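Local atomic coordinates of BrkA translocator (Bordetella pertussis, PDB entry 3QQ2), a protein that forms the outer-membrane translocator barrel of an autotransporter that carries its passenger to the cell surface, where BrkA inhibits the classical complement pathway. Residues D153-P158 / G193-R198; R26-R31 / Q44-L49; Y133-A138 / R166-R171. The protein carries 1 engineered substitution. One frame throughout, in Å; residues are numbered along the deposited sequence.

Overall arrangement
All three contacts join neighbouring antiparallel strands of the autotransporter beta-barrel. Interactions 1 and 3 share strand 154-173, yet they lie on opposite sides of the chain's centre, with their own centres 38 Å apart. Interaction 2, in the hairpin of the first two strands, sits nearer the middle, about 20 Å from interaction 3 between centres. Interaction 1 is partly buried and carries a Glu-Arg salt bridge beside an aromatic ring; interactions 2 and 3 are surface contacts. In 1 and 2 a phenylalanine lies over a cross-strand glycine on a regular ladder, whereas in 3 the ladder breaks and serine and lysine side chains reach across instead.

Interaction 1 of 3, residues D153-P158 / G193-R198; sequences DWFAEP and GLRFGR
Phe155 and Arg195 both hold CG in the crowded position between backbone N and carbonyl carbon (chi1 60° and 64°), which tips each side chain over the partner strand, while Glu157 has CG anti to its backbone N (-162°) and runs on extended. Arg195 then bends at chi3, so that its NH1 lies 2.5 Å from Glu157 OE2 in a salt bridge. OE2 sits at the edge of the guanidinium, but NH1 reaches it from above the carboxylate plane. One face of the same guanidinium takes the rim of the Phe155 ring, CE2 to NH1 being 3.5 Å. That ring also lies flat over Gly197, whose N stands 3.7 Å above its centre, as in aromatic rescue of glycine. Beneath it, Gly197 N donates to Phe155 O at 3.1 Å. On the other face of the sheet, Arg198 CD sits over the five-membered ring of Trp154 in a CH-pi contact, 3.6 Å from the centroid, and Ala156 CB meets the Phe196 ring edge at CE1, also 3.6 Å away. Strand 130-149 flanks this pair on one side and strand 207-221 on the other. From them Arg147 makes a cation-pi contact with Phe155, and Arg195 makes one with Tyr211, a charged and aromatic cluster that probably faces the barrel lumen.

Interaction 2 of 3, residues R26-R31 / Q44-L49; sequences RTFSER and QTVSGL
The first beta hairpin of the barrel, strands 21-34 and 42-57, supplies this contact, a regular antiparallel ladder whose short segments run at 178° to each other. Its most distinctive feature is Phe28 lying over Gly48. With CG in the crowded position between backbone N and carbonyl carbon (chi1 69°), the ring folds across the neighbouring strand, and Gly48 N stands 3.4 Å above its centre. This is aromatic rescue of glycine: the ring occupies the side of the strand where Gly48 has no side chain. Underneath, Gly48 N donates to Phe28 O at 2.9 Å. Gly48 O is gripped twice, by Phe28 N from above the carbonyl plane and by Thr27 OG1, 3.1 Å away and nearly along the C=O axis. Thr27 reaches it because OG1 is anti to its backbone N (-179°). Further along, Glu30 N to Val46 O spans 2.8 Å, and Val46 N returns a bond to Glu30 O. On the face bearing Thr27, Ser29 OG and Ser47 OG make a weak hydrogen bond of 3.3 Å. At one end of the ladder Leu49 CD2 comes 3.4 Å from Arg26 O, and at the other the extended Arg31 brings NH2 to 2.7 Å from Thr45 OG1. Arg26 forms a salt bridge with Glu50, and Glu30 OE1 a hydrogen bond with Ser275, on the face that carries Phe28, which probably turns toward the barrel interior. Strand 271-282 continues the ladder beyond 26-31 and so closes the barrel, while strand 62-78 borders segment 44-49, its Thr73 touching Phe28.

Interaction 3 of 3, residues Y133-A138 / R166-R171; sequences YRTSGA and RTSGKR
Lys170 leaves its backbone with CB directed toward segment 133-138, and beyond CG the chain is fully extended, so its outer half runs up to the backbone of Arg134. CD comes 3.6 Å from Arg134 O and also brushes Tyr133 CB, CE closes to 3.4 Å from the same oxygen, and NZ ends in a weak hydrogen bond to it, 3.2 Å from Arg134 O. That carbonyl also receives a weak bond from Thr135 OG1, a group lying in plane at the edge of the Tyr133 ring. The contact joins the two strands of the hairpin 130-149/154-173 of the autotransporter beta-barrel, at a break in the second strand. Ser168 sits in that break. Its OG, held between backbone N and carbonyl carbon (chi1 72°), accepts from Ser136 N at 2.7 Å, an almost straight bond (167°). The hydroxyl thus does the job of a backbone carbonyl, while Ser168 N gives only a weak bond to Ser136 O. Thr135 CG2 rests 3.4 Å from the same Ser168 OG. Past the break the ladder is regular again: Ala138 N to Arg166 O and Arg166 N to Ala138 O are both 3.0 Å, each donor in the carbonyl plane. Strand 104-120 flanks 133-138, its Asp116 forming a salt bridge with Arg134; strand 178-182 flanks the other side, and Leu178 and Asp125 of the second subunit pack on Tyr133 and Lys170.

Interaction 1 of 3, residues D153-P158 / G193-R198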
loop_
_atom_site.group_PDB
_atom_site.type_symbol
_atom_site.label_atom_id
_atom_site.label_comp_id
_atom_site.label_asym_id
_atom_site.label_seq_id
_atom_site.Cartn_x
_atom_site.Cartn_y
_atom_site.Cartn_z
ATOM N N ASP A 153 25.319 -32.330 41.897
ATOM C CA ASP A 153 24.990 -32.378 40.459
ATOM C C ASP A 153 24.159 -31.222 39.906
ATOM O O ASP A 153 23.708 -31.281 38.763
ATOM C CB ASP A 153 24.330 -33.712 40.093
ATOM C CG ASP A 153 25.018 -34.883 40.724
ATOM O OD1 ASP A 153 26.181 -35.164 40.349
ATOM O OD2 ASP A 153 24.399 -35.507 41.619
ATOM N N TRP A 154 23.943 -30.193 40.726
ATOM C CA TRP A 154 23.396 -28.913 40.275
ATOM C C TRP A 154 24.436 -28.210 39.413
ATOM O O TRP A 154 25.627 -28.243 39.712
ATOM C CB TRP A 154 23.086 -28.000 41.467
ATOM C CG TRP A 154 22.005 -28.451 42.390
ATOM C CD1 TRP A 154 22.144 -29.295 43.443
ATOM C CD2 TRP A 154 20.623 -28.047 42.380
ATOM N NE1 TRP A 154 20.940 -29.462 44.087
ATOM C CE2 TRP A 154 19.988 -28.707 43.458
ATOM C CE3 TRP A 154 19.862 -27.193 41.569
ATOM C CZ2 TRP A 154 18.623 -28.552 43.743
ATOM C CZ3 TRP A 154 18.501 -27.033 41.859
ATOM C CH2 TRP A 154 17.900 -27.715 42.937
ATOM N N PHE A 155 23.988 -27.549 38.359
ATOM C CA PHE A 155 24.904 -26.789 37.513
ATOM C C PHE A 155 24.482 -25.343 37.381
ATOM O O PHE A 155 23.332 -24.987 37.627
ATOM C CB PHE A 155 25.018 -27.416 36.116
ATOM C CG PHE A 155 23.719 -27.476 35.377
ATOM C CD1 PHE A 155 22.769 -28.431 35.690
ATOM C CD2 PHE A 155 23.441 -26.571 34.377
ATOM C CE1 PHE A 155 21.567 -28.485 35.018
ATOM C CE2 PHE A 155 22.230 -26.614 33.695
ATOM C CZ PHE A 155 21.291 -27.567 34.020
ATOM N N ALA A 156 25.437 -24.526 36.964
ATOM C CA ALA A 156 25.204 -23.124 36.659
ATOM C C ALA A 156 25.679 -22.879 35.234
ATOM O O ALA A 156 26.696 -23.438 34.811
ATOM C CB ALA A 156 25.970 -22.248 37.635
ATOM N N GLU A 157 24.958 -22.054 34.483
ATOM C CA GLU A 157 25.286 -21.927 33.067
ATOM C C GLU A 157 24.994 -20.588 32.448
ATOM O O GLU A 157 23.921 -20.389 31.908
ATOM C CB GLU A 157 24.580 -23.006 32.263
ATOM C CG GLU A 157 25.178 -23.231 30.883
ATOM C CD GLU A 157 24.497 -24.372 30.153
ATOM O OE1 GLU A 157 25.112 -25.470 30.045
ATOM O OE2 GLU A 157 23.336 -24.169 29.718
ATOM N N PRO A 158 25.964 -19.674 32.507
ATOM C CA PRO A 158 25.830 -18.395 31.817
ATOM C C PRO A 158 25.888 -18.586 30.308
ATOM O O PRO A 158 26.682 -19.395 29.822
ATOM C CB PRO A 158 27.049 -17.604 32.295
ATOM C CG PRO A 158 28.006 -18.629 32.814
ATOM C CD PRO A 158 27.169 -19.733 33.354
ATOM N N GLY A 193 21.761 -14.422 29.736
ATOM C CA GLY A 193 20.943 -15.331 30.521
ATOM C C GLY A 193 21.750 -16.297 31.364
ATOM O O GLY A 193 22.964 -16.465 31.176
ATOM N N LEU A 194 21.062 -16.938 32.305
ATOM C CA LEU A 194 21.664 -17.925 33.181
ATOM C C LEU A 194 20.651 -19.004 33.518
ATOM O O LEU A 194 19.507 -18.688 33.846
ATOM C CB LEU A 194 22.107 -17.234 34.454
ATOM C CG LEU A 194 22.758 -18.063 35.554
ATOM C CD1 LEU A 194 24.267 -18.175 35.363
ATOM C CD2 LEU A 194 22.447 -17.405 36.865
ATOM N N ARG A 195 21.055 -20.273 33.429
ATOM C CA ARG A 195 20.221 -21.364 33.971
ATOM C C ARG A 195 20.850 -22.101 35.173
ATOM O O ARG A 195 22.065 -22.300 35.222
ATOM C CB ARG A 195 19.710 -22.329 32.873
ATOM C CG ARG A 195 20.746 -23.147 32.100
ATOM C CD ARG A 195 20.216 -23.568 30.673
ATOM N NE ARG A 195 19.676 -24.938 30.559
ATOM C CZ ARG A 195 20.419 -26.035 30.372
ATOM N NH1 ARG A 195 21.743 -25.948 30.305
ATOM N NH2 ARG A 195 19.846 -27.235 30.269
ATOM N N PHE A 196 20.020 -22.463 36.147
ATOM C CA PHE A 196 20.440 -23.303 37.249
ATOM C C PHE A 196 19.657 -24.576 37.185
ATOM O O PHE A 196 18.434 -24.536 37.142
ATOM C CB PHE A 196 20.096 -22.673 38.589
ATOM C CG PHE A 196 20.987 -21.553 38.983
ATOM C CD1 PHE A 196 22.365 -21.709 38.966
ATOM C CD2 PHE A 196 20.439 -20.336 39.393
ATOM C CE1 PHE A 196 23.197 -20.673 39.344
ATOM C CE2 PHE A 196 21.250 -19.288 39.762
ATOM C CZ PHE A 196 22.642 -19.450 39.747
ATOM N N GLY A 197 20.327 -25.715 37.220
ATOM C CA GLY A 197 19.594 -26.965 37.326
ATOM C C GLY A 197 20.308 -28.016 38.137
ATOM O O GLY A 197 21.391 -27.775 38.691
ATOM N N ARG A 198 19.682 -29.187 38.210
ATOM C CA ARG A 198 20.309 -30.385 38.764
ATOM C C ARG A 198 20.281 -31.497 37.710
ATOM O O ARG A 198 19.245 -31.739 37.073
ATOM C CB ARG A 198 19.639 -30.807 40.090
ATOM C CG ARG A 198 20.214 -32.066 40.752
ATOM C CD ARG A 198 19.935 -32.074 42.247
ATOM N NE ARG A 198 19.727 -33.409 42.820
ATOM C CZ ARG A 198 18.532 -33.992 42.964
ATOM N NH1 ARG A 198 17.424 -33.360 42.564
ATOM N NH2 ARG A 198 18.441 -35.210 43.504
#

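Interaction 2 of 3, residues R26-R31 / Q44-L49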
loop_
_atom_site.group_PDB
_atom_site.type_symbol
_atom_site.label_atom_id
_atom_site.label_comp_id
_atom_site.label_asym_id
_atom_site.label_seq_id
_atom_site.Cartn_x
_atom_site.Cartn_y
_atom_site.Cartn_z
ATOM N N ARG A 26 12.227 -30.108 16.275
ATOM C CA ARG A 26 11.822 -29.165 17.321
ATOM C C ARG A 26 10.646 -28.334 16.905
ATOM O O ARG A 26 10.650 -27.731 15.839
ATOM C CB ARG A 26 12.979 -28.264 17.765
ATOM C CG ARG A 26 13.406 -27.213 16.759
ATOM C CD ARG A 26 14.449 -26.302 17.404
ATOM N NE ARG A 26 14.448 -24.946 16.859
ATOM C CZ ARG A 26 13.672 -23.969 17.306
ATOM N NH1 ARG A 26 12.818 -24.193 18.299
ATOM N NH2 ARG A 26 13.741 -22.769 16.762
ATOM N N THR A 27 9.636 -28.313 17.755
ATOM C CA THR A 27 8.514 -27.425 17.549
ATOM C C THR A 27 8.584 -26.260 18.549
ATOM O O THR A 27 9.360 -26.306 19.501
ATOM C CB THR A 27 7.190 -28.188 17.633
ATOM O OG1 THR A 27 6.128 -27.273 17.404
ATOM C CG2 THR A 27 7.000 -28.821 19.009
ATOM N N PHE A 28 7.792 -25.218 18.322
ATOM C CA PHE A 28 7.758 -24.048 19.209
ATOM C C PHE A 28 6.594 -23.144 18.886
ATOM O O PHE A 28 6.047 -23.190 17.778
ATOM C CB PHE A 28 9.041 -23.229 19.104
ATOM C CG PHE A 28 9.206 -22.517 17.787
ATOM C CD1 PHE A 28 9.680 -23.191 16.663
ATOM C CD2 PHE A 28 8.900 -21.174 17.666
ATOM C CE1 PHE A 28 9.833 -22.536 15.445
ATOM C CE2 PHE A 28 9.060 -20.524 16.444
ATOM C CZ PHE A 28 9.521 -21.211 15.338
ATOM N N SER A 29 6.252 -22.290 19.844
ATOM C CA SER A 29 5.125 -21.390 19.711
ATOM C C SER A 29 5.179 -20.294 20.772
ATOM O O SER A 29 5.246 -20.572 21.956
ATOM C CB SER A 29 3.841 -22.179 19.851
ATOM O OG SER A 29 2.749 -21.305 19.964
ATOM N N GLU A 30 5.132 -19.042 20.355
ATOM C CA GLU A 30 5.339 -17.950 21.290
ATOM C C GLU A 30 4.361 -16.834 21.028
ATOM O O GLU A 30 4.285 -16.369 19.901
ATOM C CB GLU A 30 6.762 -17.438 21.120
ATOM C CG GLU A 30 7.052 -16.153 21.810
ATOM C CD GLU A 30 8.532 -15.905 21.929
ATOM O OE1 GLU A 30 9.188 -16.587 22.761
ATOM O OE2 GLU A 30 9.036 -15.015 21.196
ATOM N N ARG A 31 3.616 -16.394 22.041
ATOM C CA ARG A 31 2.730 -15.235 21.849
ATOM C C ARG A 31 3.349 -13.913 22.260
ATOM O O ARG A 31 3.665 -13.691 23.432
ATOM C CB ARG A 31 1.360 -15.390 22.515
ATOM C CG ARG A 31 0.389 -14.293 22.074
ATOM C CD ARG A 31 -0.983 -14.441 22.711
ATOM N NE ARG A 31 -1.913 -13.418 22.247
ATOM C CZ ARG A 31 -2.373 -13.342 20.999
ATOM N NH1 ARG A 31 -3.219 -12.375 20.649
ATOM N NH2 ARG A 31 -1.980 -14.227 20.086
ATOM N N GLN A 44 1.007 -10.937 18.096
ATOM C CA GLN A 44 1.172 -12.016 17.170
ATOM C C GLN A 44 1.485 -13.317 17.862
ATOM O O GLN A 44 2.091 -13.343 18.939
ATOM C CB GLN A 44 2.249 -11.687 16.153
ATOM C CG GLN A 44 3.609 -11.452 16.767
ATOM C CD GLN A 44 4.659 -11.022 15.770
ATOM O OE1 GLN A 44 4.347 -10.405 14.745
ATOM N NE2 GLN A 44 5.924 -11.323 16.080
ATOM N N THR A 45 1.045 -14.398 17.229
ATOM C CA THR A 45 1.429 -15.739 17.619
ATOM C C THR A 45 2.357 -16.283 16.557
ATOM O O THR A 45 1.948 -16.429 15.409
ATOM C CB THR A 45 0.224 -16.667 17.742
ATOM O OG1 THR A 45 -0.713 -16.110 18.661
ATOM C CG2 THR A 45 0.661 -18.001 18.263
ATOM N N VAL A 46 3.597 -16.573 16.960
ATOM C CA VAL A 46 4.628 -17.168 16.105
ATOM C C VAL A 46 4.772 -18.661 16.401
ATOM O O VAL A 46 5.165 -19.020 17.524
ATOM C CB VAL A 46 5.981 -16.555 16.409
ATOM C CG1 VAL A 46 6.926 -16.831 15.282
ATOM C CG2 VAL A 46 5.839 -15.094 16.597
ATOM N N SER A 47 4.488 -19.523 15.416
ATOM C CA SER A 47 4.638 -20.976 15.598
ATOM C C SER A 47 5.605 -21.575 14.612
ATOM O O SER A 47 5.653 -21.124 13.491
ATOM C CB SER A 47 3.299 -21.679 15.461
ATOM O OG SER A 47 2.645 -21.763 16.724
ATOM N N GLY A 48 6.377 -22.585 15.009
ATOM C CA GLY A 48 7.273 -23.246 14.048
ATOM C C GLY A 48 7.608 -24.726 14.207
ATOM O O GLY A 48 7.298 -25.354 15.228
ATOM N N LEU A 49 8.270 -25.276 13.188
ATOM C CA LEU A 49 8.747 -26.647 13.222
ATOM C C LEU A 49 10.069 -26.744 12.483
ATOM O O LEU A 49 10.126 -26.485 11.297
ATOM C CB LEU A 49 7.713 -27.542 12.573
ATOM C CG LEU A 49 7.809 -29.068 12.674
ATOM C CD1 LEU A 49 8.619 -29.681 11.510
ATOM C CD2 LEU A 49 8.346 -29.539 14.026
#

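Interaction 3 of 3, residues Y133-A138 / R166-R171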
loop_
_atom_site.group_PDB
_atom_site.type_symbol
_atom_site.label_atom_id
_atom_site.label_comp_id
_atom_site.label_asym_id
_atom_site.label_seq_id
_atom_site.Cartn_x
_atom_site.Cartn_y
_atom_site.Cartn_z
ATOM N N TYR A 133 2.299 -10.826 -0.763
ATOM C CA TYR A 133 3.624 -10.890 -1.406
ATOM C C TYR A 133 4.638 -11.846 -0.771
ATOM O O TYR A 133 4.515 -12.205 0.397
ATOM C CB TYR A 133 4.235 -9.502 -1.456
ATOM C CG TYR A 133 4.312 -8.867 -0.099
ATOM C CD1 TYR A 133 3.210 -8.197 0.424
ATOM C CD2 TYR A 133 5.477 -8.940 0.670
ATOM C CE1 TYR A 133 3.256 -7.613 1.670
ATOM C CE2 TYR A 133 5.533 -8.368 1.918
ATOM C CZ TYR A 133 4.409 -7.699 2.411
ATOM O OH TYR A 133 4.413 -7.090 3.641
ATOM N N ARG A 134 5.649 -12.231 -1.561
ATOM C CA ARG A 134 6.776 -13.048 -1.089
ATOM C C ARG A 134 7.932 -12.145 -0.698
ATOM O O ARG A 134 8.068 -11.041 -1.206
ATOM C CB ARG A 134 7.237 -14.082 -2.137
ATOM C CG ARG A 134 6.178 -15.136 -2.562
ATOM C CD ARG A 134 6.786 -16.413 -3.267
ATOM N NE ARG A 134 7.014 -17.556 -2.355
ATOM C CZ ARG A 134 8.212 -18.056 -2.005
ATOM N NH1 ARG A 134 9.335 -17.525 -2.503
ATOM N NH2 ARG A 134 8.290 -19.101 -1.153
ATOM N N THR A 135 8.760 -12.645 0.212
ATOM C CA THR A 135 9.866 -11.909 0.811
ATOM C C THR A 135 10.983 -12.883 1.169
ATOM O O THR A 135 10.744 -14.091 1.287
ATOM C CB THR A 135 9.379 -11.211 2.074
ATOM O OG1 THR A 135 8.770 -9.977 1.701
ATOM C CG2 THR A 135 10.522 -10.915 3.024
ATOM N N SER A 136 12.193 -12.362 1.360
ATOM C CA SER A 136 13.338 -13.202 1.729
ATOM C C SER A 136 13.951 -12.835 3.053
ATOM O O SER A 136 14.093 -11.662 3.367
ATOM C CB SER A 136 14.423 -13.162 0.655
ATOM O OG SER A 136 14.173 -14.165 -0.312
ATOM N N GLY A 137 14.320 -13.848 3.830
ATOM C CA GLY A 137 15.005 -13.616 5.085
ATOM C C GLY A 137 16.254 -14.443 5.260
ATOM O O GLY A 137 16.391 -15.525 4.699
ATOM N N ALA A 138 17.171 -13.921 6.042
ATOM C CA ALA A 138 18.275 -14.685 6.520
ATOM C C ALA A 138 18.408 -14.363 7.996
ATOM O O ALA A 138 18.048 -13.272 8.447
ATOM C CB ALA A 138 19.499 -14.280 5.803
ATOM N N ARG A 166 18.175 -10.291 8.377
ATOM C CA ARG A 166 17.602 -9.361 7.427
ATOM C C ARG A 166 16.378 -9.907 6.751
ATOM O O ARG A 166 16.299 -11.066 6.397
ATOM C CB ARG A 166 18.598 -8.862 6.375
ATOM C CG ARG A 166 18.213 -7.414 5.925
ATOM C CD ARG A 166 18.465 -7.042 4.449
ATOM N NE ARG A 166 19.756 -6.380 4.232
ATOM C CZ ARG A 166 20.818 -6.946 3.648
ATOM N NH1 ARG A 166 20.775 -8.203 3.197
ATOM N NH2 ARG A 166 21.933 -6.244 3.498
ATOM N N THR A 167 15.425 -9.020 6.558
ATOM C CA THR A 167 14.239 -9.270 5.789
ATOM C C THR A 167 14.377 -8.422 4.533
ATOM O O THR A 167 15.044 -7.380 4.570
ATOM C CB THR A 167 13.025 -8.892 6.648
ATOM O OG1 THR A 167 12.224 -10.058 6.847
ATOM C CG2 THR A 167 12.189 -7.729 6.059
ATOM N N SER A 168 13.791 -8.876 3.423
ATOM C CA SER A 168 13.881 -8.160 2.139
ATOM C C SER A 168 12.706 -7.221 1.975
ATOM O O SER A 168 11.675 -7.411 2.626
ATOM C CB SER A 168 13.950 -9.127 0.955
ATOM O OG SER A 168 12.705 -9.766 0.716
ATOM N N GLY A 169 12.865 -6.214 1.119
ATOM C CA GLY A 169 11.808 -5.242 0.861
ATOM C C GLY A 169 11.108 -5.475 -0.461
ATOM O O GLY A 169 11.503 -6.354 -1.227
ATOM N N LYS A 170 10.053 -4.695 -0.707
ATOM C CA LYS A 170 9.316 -4.640 -1.986
ATOM C C LYS A 170 8.565 -3.322 -2.011
ATOM O O LYS A 170 8.132 -2.841 -0.969
ATOM C CB LYS A 170 8.304 -5.786 -2.126
ATOM C CG LYS A 170 8.796 -6.982 -2.927
ATOM C CD LYS A 170 7.705 -8.039 -3.120
ATOM C CE LYS A 170 8.188 -9.210 -4.012
ATOM N NZ LYS A 170 7.159 -10.307 -4.216
ATOM N N ARG A 171 8.411 -2.744 -3.201
ATOM C CA ARG A 171 7.732 -1.453 -3.381
ATOM C C ARG A 171 7.356 -1.226 -4.842
ATOM O O ARG A 171 8.222 -1.274 -5.719
ATOM C CB ARG A 171 8.627 -0.309 -2.894
ATOM C CG ARG A 171 8.091 1.124 -3.120
ATOM C CD ARG A 171 9.264 2.086 -3.247
ATOM N NE ARG A 171 10.449 1.496 -2.614
ATOM C CZ ARG A 171 11.665 2.035 -2.593
ATOM N NH1 ARG A 171 11.895 3.214 -3.178
ATOM N NH2 ARG A 171 12.655 1.382 -1.982
#